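DNA polymerase III, gamma subunit-related protein (Thermotoga maritima, PDB 2GNO) probably binds DNA and is related to the AAA+ subunits of bacterial DNA polymerase III, though its precise role is not established. Local coordinates at residues A[28-31]-A[32-36]; A[150-153]-A[154-158]; A[222-225]-A[226-229]; A[159-162]-A[163-167]; A[98-101]-A[102-105]. All coordinates share one frame; numbering follows the deposited sequence.

Contacts 1 and 5 belong to the sheet-bearing P-loop-type part of the chain, contacts 2 and 4 to the lid region, and contact 3 to the helical C-terminal part. Contact 1 is the buried one; contacts 2, 3 and 5 are partly buried and contact 4 lies at the surface. Contacts 1 and 4 touch, joining the starts of helices 30-43 and 166-189 by polar bonds such as S29 OG to D165 OD1 (2.8 Å). Contacts 2 and 4 share apolar packing, with I152 and W156 against L162. In contact 1 a methyl lies over a tyrosine face; in contact 3 two phenylalanines meet edge-to-face. Contact 5, with small alanines, sits far from contacts 2 and 3.

Contact 1. Residues A[28-31]-A[32-36]; sequences LSYP and REVSL
P31 and R32 are the second and third residues of helix 30-43, and V34 lies one turn on from Y30. P31 suits this place because the first residues of a helix have no earlier carbonyl for their nitrogens to reach, so a residue without an N-H costs nothing. Its own carbonyl is gripped twice by S35: OG lies 2.7 Å from P31 O and S35 N 3.2 Å from the same atom, the two donors coming from opposite faces of the carbonyl plane. V34 N reaches Y30 O at 2.9 Å, and E33 N reaches S29 O at 3.0 Å.

Y30 presents one ring face to V34, its CG being anti to the backbone N (chi1 -166°). V34 CG2 stands 3.6 Å from the ring centroid and almost on the normal, a CH-pi contact over the face; F166 meets the same ring edge-to-face. With an alanine in place of Y30, the V34 methyl and the F166 ring would probably lose the aromatic partner they share. R32 lays CB 3.5 Å from S29 O; in the conformer described, the chain then bends at chi3 and NH1 makes a salt bridge with D56. S29 OG bonds to D165 rather than capping its own helix.

Helix 30-43, following strand 19-24 in a parallel sheet of order 2-3-4-1-5, matches the position of the P-loop helix of AAA+ proteins, although LSYP-REVSL carries no Walker A lysine followed by serine or threonine.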
loop_
_atom_site.group_PDB
_atom_site.type_symbol
_atom_site.label_atom_id
_atom_site.label_comp_id
_atom_site.label_asym_id
_atom_site.label_seq_id
_atom_site.Cartn_x
_atom_site.Cartn_y
_atom_site.Cartn_z
ATOM N N LEU A 28 2.825 -2.272 -5.234
ATOM C CA LEU A 28 2.424 -1.446 -4.069
ATOM C C LEU A 28 2.577 -2.118 -2.708
ATOM O O LEU A 28 2.871 -1.438 -1.718
ATOM C CB LEU A 28 0.966 -0.989 -4.185
ATOM C CG LEU A 28 0.549 -0.093 -5.356
ATOM C CD1 LEU A 28 -0.949 0.179 -5.301
ATOM C CD2 LEU A 28 1.308 1.205 -5.363
ATOM N N SER A 29 2.359 -3.434 -2.666
ATOM C CA SER A 29 2.441 -4.214 -1.424
ATOM C C SER A 29 3.378 -5.419 -1.408
ATOM O O SER A 29 3.654 -5.899 -0.322
ATOM C CB SER A 29 1.029 -4.671 -1.035
ATOM O OG SER A 29 0.458 -5.435 -2.064
ATOM N N TYR A 30 3.881 -5.902 -2.554
ATOM C CA TYR A 30 4.754 -7.082 -2.554
ATOM C C TYR A 30 6.018 -6.914 -1.684
ATOM O O TYR A 30 6.306 -7.828 -0.956
ATOM C CB TYR A 30 5.049 -7.588 -3.963
ATOM C CG TYR A 30 5.645 -8.968 -4.077
ATOM C CD1 TYR A 30 4.945 -10.091 -3.629
ATOM C CD2 TYR A 30 6.831 -9.175 -4.765
ATOM C CE1 TYR A 30 5.459 -11.382 -3.797
ATOM C CE2 TYR A 30 7.337 -10.447 -4.961
ATOM C CZ TYR A 30 6.655 -11.544 -4.472
ATOM O OH TYR A 30 7.197 -12.784 -4.671
ATOM N N PRO A 31 6.751 -5.763 -1.761
ATOM C CA PRO A 31 7.915 -5.577 -0.861
ATOM C C PRO A 31 7.559 -5.737 0.621
ATOM O O PRO A 31 8.324 -6.371 1.350
ATOM C CB PRO A 31 8.408 -4.167 -1.177
ATOM C CG PRO A 31 7.961 -3.960 -2.637
ATOM C CD PRO A 31 6.637 -4.652 -2.729
ATOM N N ARG A 32 6.436 -5.150 1.042
ATOM C CA ARG A 32 5.946 -5.244 2.422
ATOM C C ARG A 32 5.565 -6.668 2.818
ATOM O O ARG A 32 5.890 -7.100 3.919
ATOM C CB ARG A 32 4.724 -4.350 2.622
ATOM C CG ARG A 32 4.990 -2.849 2.598
ATOM C CD ARG A 32 3.687 -2.080 2.430
ATOM N NE ARG A 32 2.681 -2.498 3.414
ATOM C CZ ARG A 32 2.511 -1.993 4.641
ATOM N NH1 ARG A 32 3.224 -0.974 5.086
ATOM N NH2 ARG A 32 1.563 -2.505 5.426
ATOM N N GLU A 33 4.865 -7.375 1.931
ATOM C CA GLU A 33 4.432 -8.774 2.180
ATOM C C GLU A 33 5.563 -9.781 2.161
ATOM O O GLU A 33 5.540 -10.753 2.919
ATOM C CB GLU A 33 3.333 -9.179 1.218
ATOM C CG GLU A 33 2.058 -8.379 1.420
ATOM C CD GLU A 33 1.466 -8.555 2.791
ATOM O OE1 GLU A 33 1.384 -9.694 3.284
ATOM O OE2 GLU A 33 1.070 -7.545 3.377
ATOM N N VAL A 34 6.542 -9.570 1.294
ATOM C CA VAL A 34 7.730 -10.416 1.289
ATOM C C VAL A 34 8.463 -10.242 2.650
ATOM O O VAL A 34 8.901 -11.241 3.254
ATOM C CB VAL A 34 8.671 -10.074 0.110
ATOM C CG1 VAL A 34 10.028 -10.780 0.271
ATOM C CG2 VAL A 34 8.005 -10.471 -1.220
ATOM N N SER A 35 8.582 -8.993 3.095
ATOM C CA SER A 35 9.219 -8.637 4.367
ATOM C C SER A 35 8.536 -9.306 5.552
ATOM O O SER A 35 9.212 -9.871 6.411
ATOM C CB SER A 35 9.235 -7.110 4.586
ATOM O OG SER A 35 9.881 -6.444 3.510
ATOM N N LEU A 36 7.208 -9.223 5.591
ATOM C CA LEU A 36 6.394 -9.827 6.650
ATOM C C LEU A 36 6.420 -11.343 6.741
ATOM O O LEU A 36 6.364 -11.907 7.824
ATOM C CB LEU A 36 4.938 -9.360 6.525
ATOM C CG LEU A 36 4.700 -7.922 6.949
ATOM C CD1 LEU A 36 3.345 -7.436 6.477
ATOM C CD2 LEU A 36 4.835 -7.764 8.447
HETATM O O HOH W 1 5.431 -2.405 -0.668
#

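Contact 2. Residues A[150-153]-A[154-158]; sequences EKIG and DLWEE
I152 and L155 are the ends of a type II' beta turn in which the chain leaves helix 142-152. G153 takes the second place with phi 63° and psi -131°, a conformation that suits a residue without a side chain; a beta carbon there would collide with D154 N. The turn's own bond, L155 N to I152 O, is weak at 3.5 Å. W156 N gives a straighter one to G153 O (3.3 Å, 165°), though it approaches from above the carbonyl plane.

The branched, apolar side chain of I152 packs between L155 and the larger W156. Its CG1 sits between the backbone N and the carbonyl carbon, the crowded position, and from there reaches 4.0 Å from L155 CB, the two side chains crossing obliquely. Beyond it CD1 meets the indole of W156 at its edge, in the ring plane, 3.9 Å from CE3.

L155 also leans on L180 and S181 of helix 166-189, while W156 lies against V148 and K149 of helix 142-152 and, together with I152, against L162, so this turn joins the short helix 155-158 to both longer helices of the lid.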
loop_
_atom_site.group_PDB
_atom_site.type_symbol
_atom_site.label_atom_id
_atom_site.label_comp_id
_atom_site.label_asym_id
_atom_site.label_seq_id
_atom_site.Cartn_x
_atom_site.Cartn_y
_atom_site.Cartn_z
ATOM N N GLU A 150 -7.285 -17.066 -13.035
ATOM C CA GLU A 150 -8.003 -18.335 -13.157
ATOM C C GLU A 150 -8.985 -18.572 -12.007
ATOM O O GLU A 150 -10.030 -19.160 -12.224
ATOM C CB GLU A 150 -7.028 -19.514 -13.288
ATOM N N LYS A 151 -8.659 -18.123 -10.794
ATOM C CA LYS A 151 -9.573 -18.292 -9.659
ATOM C C LYS A 151 -10.784 -17.349 -9.743
ATOM O O LYS A 151 -11.913 -17.810 -9.594
ATOM C CB LYS A 151 -8.835 -18.118 -8.326
ATOM C CG LYS A 151 -9.699 -18.245 -7.052
ATOM C CD LYS A 151 -10.396 -19.589 -6.923
ATOM N N ILE A 152 -10.550 -16.052 -9.999
ATOM C CA ILE A 152 -11.639 -15.040 -10.066
ATOM C C ILE A 152 -12.255 -14.757 -11.452
ATOM O O ILE A 152 -13.246 -14.038 -11.528
ATOM C CB ILE A 152 -11.225 -13.704 -9.354
ATOM C CG1 ILE A 152 -10.231 -12.865 -10.171
ATOM C CG2 ILE A 152 -10.677 -14.013 -7.949
ATOM C CD1 ILE A 152 -9.760 -11.620 -9.430
ATOM N N GLY A 153 -11.676 -15.303 -12.522
ATOM C CA GLY A 153 -12.188 -15.141 -13.883
ATOM C C GLY A 153 -12.218 -13.728 -14.443
ATOM O O GLY A 153 -11.227 -13.011 -14.346
ATOM N N ASP A 154 -13.366 -13.337 -15.011
ATOM C CA ASP A 154 -13.580 -11.995 -15.596
ATOM C C ASP A 154 -13.332 -10.831 -14.628
ATOM O O ASP A 154 -13.006 -9.738 -15.063
ATOM C CB ASP A 154 -15.018 -11.838 -16.124
ATOM C CG ASP A 154 -15.340 -12.739 -17.313
ATOM O OD1 ASP A 154 -14.443 -13.414 -17.869
ATOM O OD2 ASP A 154 -16.528 -12.755 -17.693
ATOM N N LEU A 155 -13.505 -11.088 -13.331
ATOM C CA LEU A 155 -13.306 -10.114 -12.251
ATOM C C LEU A 155 -11.898 -9.486 -12.216
ATOM O O LEU A 155 -11.737 -8.373 -11.721
ATOM C CB LEU A 155 -13.610 -10.785 -10.901
ATOM C CG LEU A 155 -15.019 -11.380 -10.705
ATOM C CD1 LEU A 155 -15.111 -12.177 -9.435
ATOM C CD2 LEU A 155 -16.101 -10.303 -10.763
ATOM N N TRP A 156 -10.890 -10.202 -12.716
ATOM C CA TRP A 156 -9.513 -9.707 -12.771
ATOM C C TRP A 156 -9.398 -8.490 -13.693
ATOM O O TRP A 156 -8.815 -7.475 -13.319
ATOM C CB TRP A 156 -8.571 -10.820 -13.231
ATOM C CG TRP A 156 -7.117 -10.417 -13.285
ATOM C CD1 TRP A 156 -6.438 -9.955 -14.377
ATOM C CD2 TRP A 156 -6.171 -10.425 -12.204
ATOM N NE1 TRP A 156 -5.127 -9.696 -14.048
ATOM C CE2 TRP A 156 -4.941 -9.965 -12.719
ATOM C CE3 TRP A 156 -6.239 -10.787 -10.860
ATOM C CZ2 TRP A 156 -3.795 -9.855 -11.935
ATOM C CZ3 TRP A 156 -5.094 -10.679 -10.083
ATOM C CH2 TRP A 156 -3.890 -10.222 -10.627
ATOM N N GLU A 157 -9.955 -8.590 -14.896
ATOM C CA GLU A 157 -9.932 -7.469 -15.842
ATOM C C GLU A 157 -10.836 -6.317 -15.352
ATOM O O GLU A 157 -10.600 -5.156 -15.676
ATOM C CB GLU A 157 -10.285 -7.907 -17.277
ATOM C CG GLU A 157 -9.164 -8.688 -18.030
ATOM C CD GLU A 157 -8.811 -10.063 -17.456
ATOM O OE1 GLU A 157 -9.675 -10.718 -16.829
ATOM O OE2 GLU A 157 -7.664 -10.511 -17.675
ATOM N N GLU A 158 -11.849 -6.661 -14.559
ATOM C CA GLU A 158 -12.810 -5.715 -13.977
ATOM C C GLU A 158 -12.255 -4.955 -12.754
ATOM O O GLU A 158 -12.830 -3.956 -12.317
ATOM C CB GLU A 158 -14.060 -6.537 -13.628
ATOM C CG GLU A 158 -15.291 -5.801 -13.156
ATOM C CD GLU A 158 -16.560 -6.686 -13.181
ATOM O OE1 GLU A 158 -16.732 -7.523 -14.108
ATOM O OE2 GLU A 158 -17.425 -6.511 -12.299
#

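Contact 3. Residues A[222-225]-A[226-229]; sequences SKEF and FALF
F225 sets the edge of its ring against the face of F226, with CD1 poised over the centre of that ring, 3.8 Å above its plane. This is a T-shaped pair between neighbours in sequence: the centroids are 5.1 Å apart and the planes stand at 81° to one another. F225 reaches this position with CG anti to the backbone N (chi1 180°), whereas the F226 ring swings to the side of its own backbone N (chi1 -79°), a combination that allows the edge-to-face meeting. F225 is buried and meets F217 edge-to-face as well; the more exposed F226 leans on M288 of helix 283-298.

The pair stands at the beginning of helix 225-235, in the helical C-terminal domain that follows the lid in this gamma-related family. Here the regular helical bonding starts. L228 N donates to E224 O at 3.2 Å, nearly straight, and A227 N adds a weak bond to the same oxygen. F229 N reaches F225 O at 3.0 Å. One turn earlier a water stands in for the direct bond: it donates to S222 O at 2.8 Å and accepts from F226 N at 3.1 Å.

E224 bends at chi2 and brings OE1 to 3.9 Å from A227 CB, where the small methyl of an alanine lies beside the carboxylate. F229 points its CB toward F225, but its ring goes on to F217 of helix 203-219 and M288 of helix 283-298.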
loop_
_atom_site.group_PDB
_atom_site.type_symbol
_atom_site.label_atom_id
_atom_site.label_comp_id
_atom_site.label_asym_id
_atom_site.label_seq_id
_atom_site.Cartn_x
_atom_site.Cartn_y
_atom_site.Cartn_z
ATOM N N SER A 222 -29.306 13.118 -12.542
ATOM C CA SER A 222 -28.779 14.491 -12.636
ATOM C C SER A 222 -29.254 15.424 -11.507
ATOM O O SER A 222 -28.443 16.102 -10.859
ATOM C CB SER A 222 -29.057 15.005 -14.054
ATOM O OG SER A 222 -28.398 16.210 -14.353
ATOM N N LYS A 223 -30.559 15.413 -11.261
ATOM C CA LYS A 223 -31.187 16.200 -10.197
ATOM C C LYS A 223 -30.642 15.932 -8.786
ATOM O O LYS A 223 -30.646 16.840 -7.956
ATOM C CB LYS A 223 -32.707 15.914 -10.194
ATOM C CG LYS A 223 -33.534 16.575 -9.077
ATOM C CD LYS A 223 -34.988 16.183 -9.177
ATOM C CE LYS A 223 -35.799 16.758 -8.027
ATOM N NZ LYS A 223 -37.249 16.503 -8.214
ATOM N N GLU A 224 -30.159 14.712 -8.536
ATOM C CA GLU A 224 -29.674 14.284 -7.212
ATOM C C GLU A 224 -28.153 14.215 -7.050
ATOM O O GLU A 224 -27.697 13.880 -5.977
ATOM C CB GLU A 224 -30.299 12.919 -6.832
ATOM C CG GLU A 224 -31.838 12.846 -6.898
ATOM C CD GLU A 224 -32.566 13.826 -5.981
ATOM O OE1 GLU A 224 -31.955 14.339 -5.017
ATOM O OE2 GLU A 224 -33.777 14.067 -6.218
ATOM N N PHE A 225 -27.370 14.575 -8.065
ATOM C CA PHE A 225 -25.918 14.535 -7.950
ATOM C C PHE A 225 -25.355 15.343 -6.772
ATOM O O PHE A 225 -24.546 14.817 -6.012
ATOM C CB PHE A 225 -25.232 15.029 -9.225
ATOM C CG PHE A 225 -23.731 15.010 -9.150
ATOM C CD1 PHE A 225 -23.016 16.107 -8.661
ATOM C CD2 PHE A 225 -23.026 13.896 -9.579
ATOM C CE1 PHE A 225 -21.635 16.074 -8.595
ATOM C CE2 PHE A 225 -21.651 13.869 -9.532
ATOM C CZ PHE A 225 -20.952 14.952 -9.048
ATOM N N PHE A 226 -25.727 16.620 -6.662
ATOM C CA PHE A 226 -25.218 17.442 -5.553
ATOM C C PHE A 226 -25.743 17.070 -4.192
ATOM O O PHE A 226 -25.106 17.417 -3.204
ATOM C CB PHE A 226 -25.266 18.956 -5.826
ATOM C CG PHE A 226 -24.136 19.417 -6.697
ATOM C CD1 PHE A 226 -22.863 19.559 -6.162
ATOM C CD2 PHE A 226 -24.318 19.668 -8.033
ATOM C CE1 PHE A 226 -21.796 19.939 -6.952
ATOM C CE2 PHE A 226 -23.254 20.076 -8.826
ATOM C CZ PHE A 226 -21.992 20.208 -8.280
ATOM N N ALA A 227 -26.868 16.358 -4.130
ATOM C CA ALA A 227 -27.398 15.902 -2.875
ATOM C C ALA A 227 -26.424 14.833 -2.396
ATOM O O ALA A 227 -25.994 14.866 -1.236
ATOM C CB ALA A 227 -28.804 15.344 -3.040
ATOM N N LEU A 228 -26.038 13.914 -3.295
ATOM C CA LEU A 228 -25.076 12.861 -2.948
ATOM C C LEU A 228 -23.750 13.499 -2.561
ATOM O O LEU A 228 -23.153 13.126 -1.572
ATOM C CB LEU A 228 -24.859 11.905 -4.130
ATOM C CG LEU A 228 -23.925 10.708 -3.915
ATOM C CD1 LEU A 228 -24.382 9.825 -2.747
ATOM C CD2 LEU A 228 -23.823 9.906 -5.175
ATOM N N PHE A 229 -23.294 14.467 -3.349
ATOM C CA PHE A 229 -22.029 15.156 -3.076
ATOM C C PHE A 229 -22.004 15.813 -1.706
ATOM O O PHE A 229 -21.019 15.673 -0.982
ATOM C CB PHE A 229 -21.756 16.199 -4.147
ATOM C CG PHE A 229 -20.433 16.870 -4.012
ATOM C CD1 PHE A 229 -19.300 16.281 -4.542
ATOM C CD2 PHE A 229 -20.325 18.114 -3.406
ATOM C CE1 PHE A 229 -18.084 16.902 -4.451
ATOM C CE2 PHE A 229 -19.109 18.736 -3.308
ATOM C CZ PHE A 229 -17.989 18.124 -3.825
HETATM O O HOH W 2 -27.624 17.873 -8.800
HETATM O O HOH W 3 -28.944 17.612 -6.440
#

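Contact 4. Residues A[159-162]-A[163-167]; sequences LPLL and ERDFK
L161 lies against R164 and D165 in the turn that leads into helix 166-189 of the AAA+ lid region, where D165 takes the N-cap position. The leucine and arginine side chains cross at about a right angle. L161 CD1 comes over one face of the guanidinium, 4.0 Å above its plane and offset toward the rim; the same methyl is 3.9 Å from R164 CG. R164 can offer that face because its CG stands between its backbone N and carbonyl carbon (chi1 66°) and the chain then runs extended to NE; the side chain also touches R250 and H254 of helix 239-254. An apolar methyl suits the flat guanidinium face, since the N-H groups point outward in its plane.

D165 receives the same leucine from another direction, its CB 3.7 Å from L161 CD1. The aspartate turns CG anti to its own N (chi1 -178°). Its OD2 bonds to the hydroxyl of T168, three residues on in the first turn, and OD1 to S29 OG; OD2 also bonds an unidentified molecule, probably from the crystallisation liquor. Replacing L161 by an alanine would probably uncover one guanidinium face of R164 and open a gap beside the D165 methylene.

The backbone binds the turn as well: R164 N lies 3.0 Å from L161 O, though well above its carbonyl plane, and D165 N gives a weak bond to that oxygen. L162 turns to another side, packing on T168, A169 and A172. The other leucine branch, L161 CD2, ends 4.1 Å from D165 OD2.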
loop_
_atom_site.group_PDB
_atom_site.type_symbol
_atom_site.label_atom_id
_atom_site.label_comp_id
_atom_site.label_asym_id
_atom_site.label_seq_id
_atom_site.Cartn_x
_atom_site.Cartn_y
_atom_site.Cartn_z
ATOM N N LEU A 159 -11.120 -5.407 -12.214
ATOM C CA LEU A 159 -10.482 -4.801 -11.043
ATOM C C LEU A 159 -9.001 -4.562 -11.349
ATOM O O LEU A 159 -8.145 -5.296 -10.858
ATOM C CB LEU A 159 -10.664 -5.752 -9.873
ATOM C CG LEU A 159 -12.110 -6.055 -9.480
ATOM C CD1 LEU A 159 -12.123 -7.140 -8.418
ATOM C CD2 LEU A 159 -12.844 -4.809 -9.014
ATOM N N PRO A 160 -8.683 -3.527 -12.147
ATOM C CA PRO A 160 -7.298 -3.240 -12.524
ATOM C C PRO A 160 -6.259 -3.052 -11.407
ATOM O O PRO A 160 -5.076 -3.264 -11.672
ATOM C CB PRO A 160 -7.426 -1.956 -13.343
ATOM C CG PRO A 160 -8.790 -1.985 -13.866
ATOM C CD PRO A 160 -9.589 -2.527 -12.745
ATOM N N LEU A 161 -6.671 -2.659 -10.195
ATOM C CA LEU A 161 -5.714 -2.485 -9.080
ATOM C C LEU A 161 -4.988 -3.761 -8.663
ATOM O O LEU A 161 -3.853 -3.676 -8.175
ATOM C CB LEU A 161 -6.401 -1.928 -7.817
ATOM C CG LEU A 161 -5.615 -1.773 -6.480
ATOM C CD1 LEU A 161 -4.374 -0.873 -6.589
ATOM C CD2 LEU A 161 -6.519 -1.237 -5.393
ATOM N N LEU A 162 -5.620 -4.918 -8.871
ATOM C CA LEU A 162 -5.057 -6.198 -8.451
ATOM C C LEU A 162 -3.701 -6.511 -9.055
ATOM O O LEU A 162 -2.862 -7.102 -8.392
ATOM C CB LEU A 162 -6.032 -7.354 -8.681
ATOM C CG LEU A 162 -7.459 -7.226 -8.149
ATOM C CD1 LEU A 162 -8.160 -8.575 -8.248
ATOM C CD2 LEU A 162 -7.515 -6.722 -6.748
ATOM N N GLU A 163 -3.482 -6.098 -10.293
ATOM C CA GLU A 163 -2.214 -6.314 -10.972
ATOM C C GLU A 163 -1.053 -5.505 -10.351
ATOM O O GLU A 163 0.104 -5.850 -10.583
ATOM C CB GLU A 163 -2.366 -6.000 -12.473
ATOM C CG GLU A 163 -1.158 -6.413 -13.336
ATOM C CD GLU A 163 -1.374 -6.239 -14.828
ATOM O OE1 GLU A 163 -2.480 -5.832 -15.244
ATOM O OE2 GLU A 163 -0.415 -6.506 -15.587
ATOM N N ARG A 164 -1.351 -4.452 -9.569
ATOM C CA ARG A 164 -0.309 -3.635 -8.936
ATOM C C ARG A 164 -0.301 -3.629 -7.379
ATOM O O ARG A 164 0.613 -3.061 -6.803
ATOM C CB ARG A 164 -0.313 -2.217 -9.550
ATOM C CG ARG A 164 -1.547 -1.349 -9.291
ATOM C CD ARG A 164 -1.503 -0.087 -10.167
ATOM N NE ARG A 164 -2.586 0.862 -9.877
ATOM C CZ ARG A 164 -2.532 1.904 -9.031
ATOM N NH1 ARG A 164 -1.427 2.213 -8.336
ATOM N NH2 ARG A 164 -3.614 2.674 -8.879
ATOM N N ASP A 165 -1.276 -4.286 -6.732
ATOM C CA ASP A 165 -1.392 -4.402 -5.272
ATOM C C ASP A 165 -1.498 -5.918 -4.903
ATOM O O ASP A 165 -2.598 -6.465 -4.794
ATOM C CB ASP A 165 -2.614 -3.604 -4.793
ATOM C CG ASP A 165 -2.792 -3.609 -3.291
ATOM O OD1 ASP A 165 -1.939 -4.151 -2.558
ATOM O OD2 ASP A 165 -3.817 -3.058 -2.824
ATOM N N PHE A 166 -0.348 -6.569 -4.695
ATOM C CA PHE A 166 -0.296 -8.013 -4.367
ATOM C C PHE A 166 -1.226 -8.481 -3.263
ATOM O O PHE A 166 -1.910 -9.489 -3.407
ATOM C CB PHE A 166 1.149 -8.438 -4.043
ATOM C CG PHE A 166 1.268 -9.843 -3.507
ATOM C CD1 PHE A 166 1.306 -10.932 -4.368
ATOM C CD2 PHE A 166 1.337 -10.074 -2.137
ATOM C CE1 PHE A 166 1.418 -12.228 -3.868
ATOM C CE2 PHE A 166 1.436 -11.373 -1.636
ATOM C CZ PHE A 166 1.478 -12.441 -2.500
ATOM N N LYS A 167 -1.265 -7.740 -2.164
ATOM C CA LYS A 167 -2.084 -8.125 -1.010
ATOM C C LYS A 167 -3.562 -8.126 -1.306
ATOM O O LYS A 167 -4.285 -8.985 -0.820
ATOM C CB LYS A 167 -1.820 -7.198 0.197
ATOM C CG LYS A 167 -2.427 -7.735 1.499
ATOM C CD LYS A 167 -2.197 -6.844 2.691
ATOM C CE LYS A 167 -2.760 -7.499 3.955
ATOM N NZ LYS A 167 -2.514 -6.671 5.155
#

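Contact 5. Residues A[98-101]-A[102-105]; sequences AANA and FLKA
F102 and L103 bend away from the run of small residues A98-A101 where helix 96-101 breaks before helix 103-107. F102 N divides itself between two carbonyls, 3.1 Å from A99 O and at the same distance but in a weak bond to A98 O; it meets A99 O from above the carbonyl plane. The F102 side chain leaves with CG anti to the backbone N (chi1 -158°), some way from the ideal, and its CB lies 3.2 Å from A98 O. The ring is thereby carried from the turn into apolar surroundings, against I67 and I70 of helix 64-74 and I115 and L117 of strand 113-119. A large flat hydrocarbon suits this inward position.

L103 takes the other common form: CG lies beside its own N and anti to the carbonyl carbon (chi1 -55°), and chi2 keeps the chain extended. That folds the branch back over the preceding turn, CD2 3.3 Å from A99 O and CG 3.4 Å from N100 O, while L103 N makes a weak bond to N100 O. N100 has CG anti to its backbone N (chi1 179°) and lies at the exposed surface, as fits an amide, and OD1 comes only within 4.2 Å of L103 CD1. The alanines have no torsion to set, and the small methyls of A98 and A99 let the helix pack closely on I67 and I129.

The two helices lie in the connection between parallel strands 84-88 and 113-119, a beta-alpha-beta crossover of the P-loop-type fold, consistent with kinship to the delta subunit family of DNA polymerase III.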
loop_
_atom_site.group_PDB
_atom_site.type_symbol
_atom_site.label_atom_id
_atom_site.label_comp_id
_atom_site.label_asym_id
_atom_site.label_seq_id
_atom_site.Cartn_x
_atom_site.Cartn_y
_atom_site.Cartn_z
ATOM N N ALA A 98 16.876 10.053 12.010
ATOM C CA ALA A 98 16.567 8.619 12.090
ATOM C C ALA A 98 17.610 7.796 11.323
ATOM O O ALA A 98 18.098 6.784 11.820
ATOM C CB ALA A 98 15.171 8.340 11.503
ATOM N N ALA A 99 17.923 8.217 10.104
ATOM C CA ALA A 99 18.943 7.548 9.294
ATOM C C ALA A 99 20.301 7.571 9.993
ATOM O O ALA A 99 20.933 6.523 10.137
ATOM C CB ALA A 99 19.052 8.204 7.944
ATOM N N ASN A 100 20.715 8.760 10.447
ATOM C CA ASN A 100 21.977 8.969 11.153
ATOM C C ASN A 100 22.086 8.074 12.380
ATOM O O ASN A 100 23.105 7.420 12.589
ATOM C CB ASN A 100 22.089 10.436 11.613
ATOM C CG ASN A 100 23.377 10.728 12.386
ATOM O OD1 ASN A 100 24.419 10.097 12.169
ATOM N ND2 ASN A 100 23.320 11.731 13.264
ATOM N N ALA A 101 21.033 8.063 13.190
ATOM C CA ALA A 101 20.994 7.248 14.401
ATOM C C ALA A 101 21.003 5.743 14.135
ATOM O O ALA A 101 21.398 4.975 15.014
ATOM C CB ALA A 101 19.769 7.611 15.237
ATOM N N PHE A 102 20.619 5.326 12.926
ATOM C CA PHE A 102 20.525 3.906 12.576
ATOM C C PHE A 102 21.734 3.318 11.840
ATOM O O PHE A 102 21.753 2.128 11.558
ATOM C CB PHE A 102 19.203 3.744 11.783
ATOM C CG PHE A 102 18.618 2.345 11.752
ATOM C CD1 PHE A 102 18.616 1.518 12.871
ATOM C CD2 PHE A 102 17.869 1.948 10.667
ATOM C CE1 PHE A 102 18.034 0.267 12.831
ATOM C CE2 PHE A 102 17.246 0.720 10.659
ATOM C CZ PHE A 102 17.339 -0.118 11.733
ATOM N N LEU A 103 22.783 4.113 11.628
ATOM C CA LEU A 103 23.972 3.640 10.895
ATOM C C LEU A 103 24.761 2.540 11.597
ATOM O O LEU A 103 25.111 1.560 10.950
ATOM C CB LEU A 103 24.891 4.805 10.526
ATOM C CG LEU A 103 24.252 5.955 9.728
ATOM C CD1 LEU A 103 25.301 7.030 9.428
ATOM C CD2 LEU A 103 23.541 5.465 8.455
ATOM N N LYS A 104 25.007 2.678 12.903
ATOM C CA LYS A 104 25.765 1.663 13.674
ATOM C C LYS A 104 25.048 0.308 13.700
ATOM O O LYS A 104 25.661 -0.733 13.424
ATOM C CB LYS A 104 26.058 2.141 15.106
ATOM N N ALA A 105 23.754 0.323 14.018
ATOM C CA ALA A 105 22.955 -0.910 14.031
ATOM C C ALA A 105 22.810 -1.489 12.617
ATOM O O ALA A 105 22.809 -2.697 12.466
ATOM C CB ALA A 105 21.581 -0.673 14.647
HETATM O O HOH W 4 22.422 2.677 15.280
#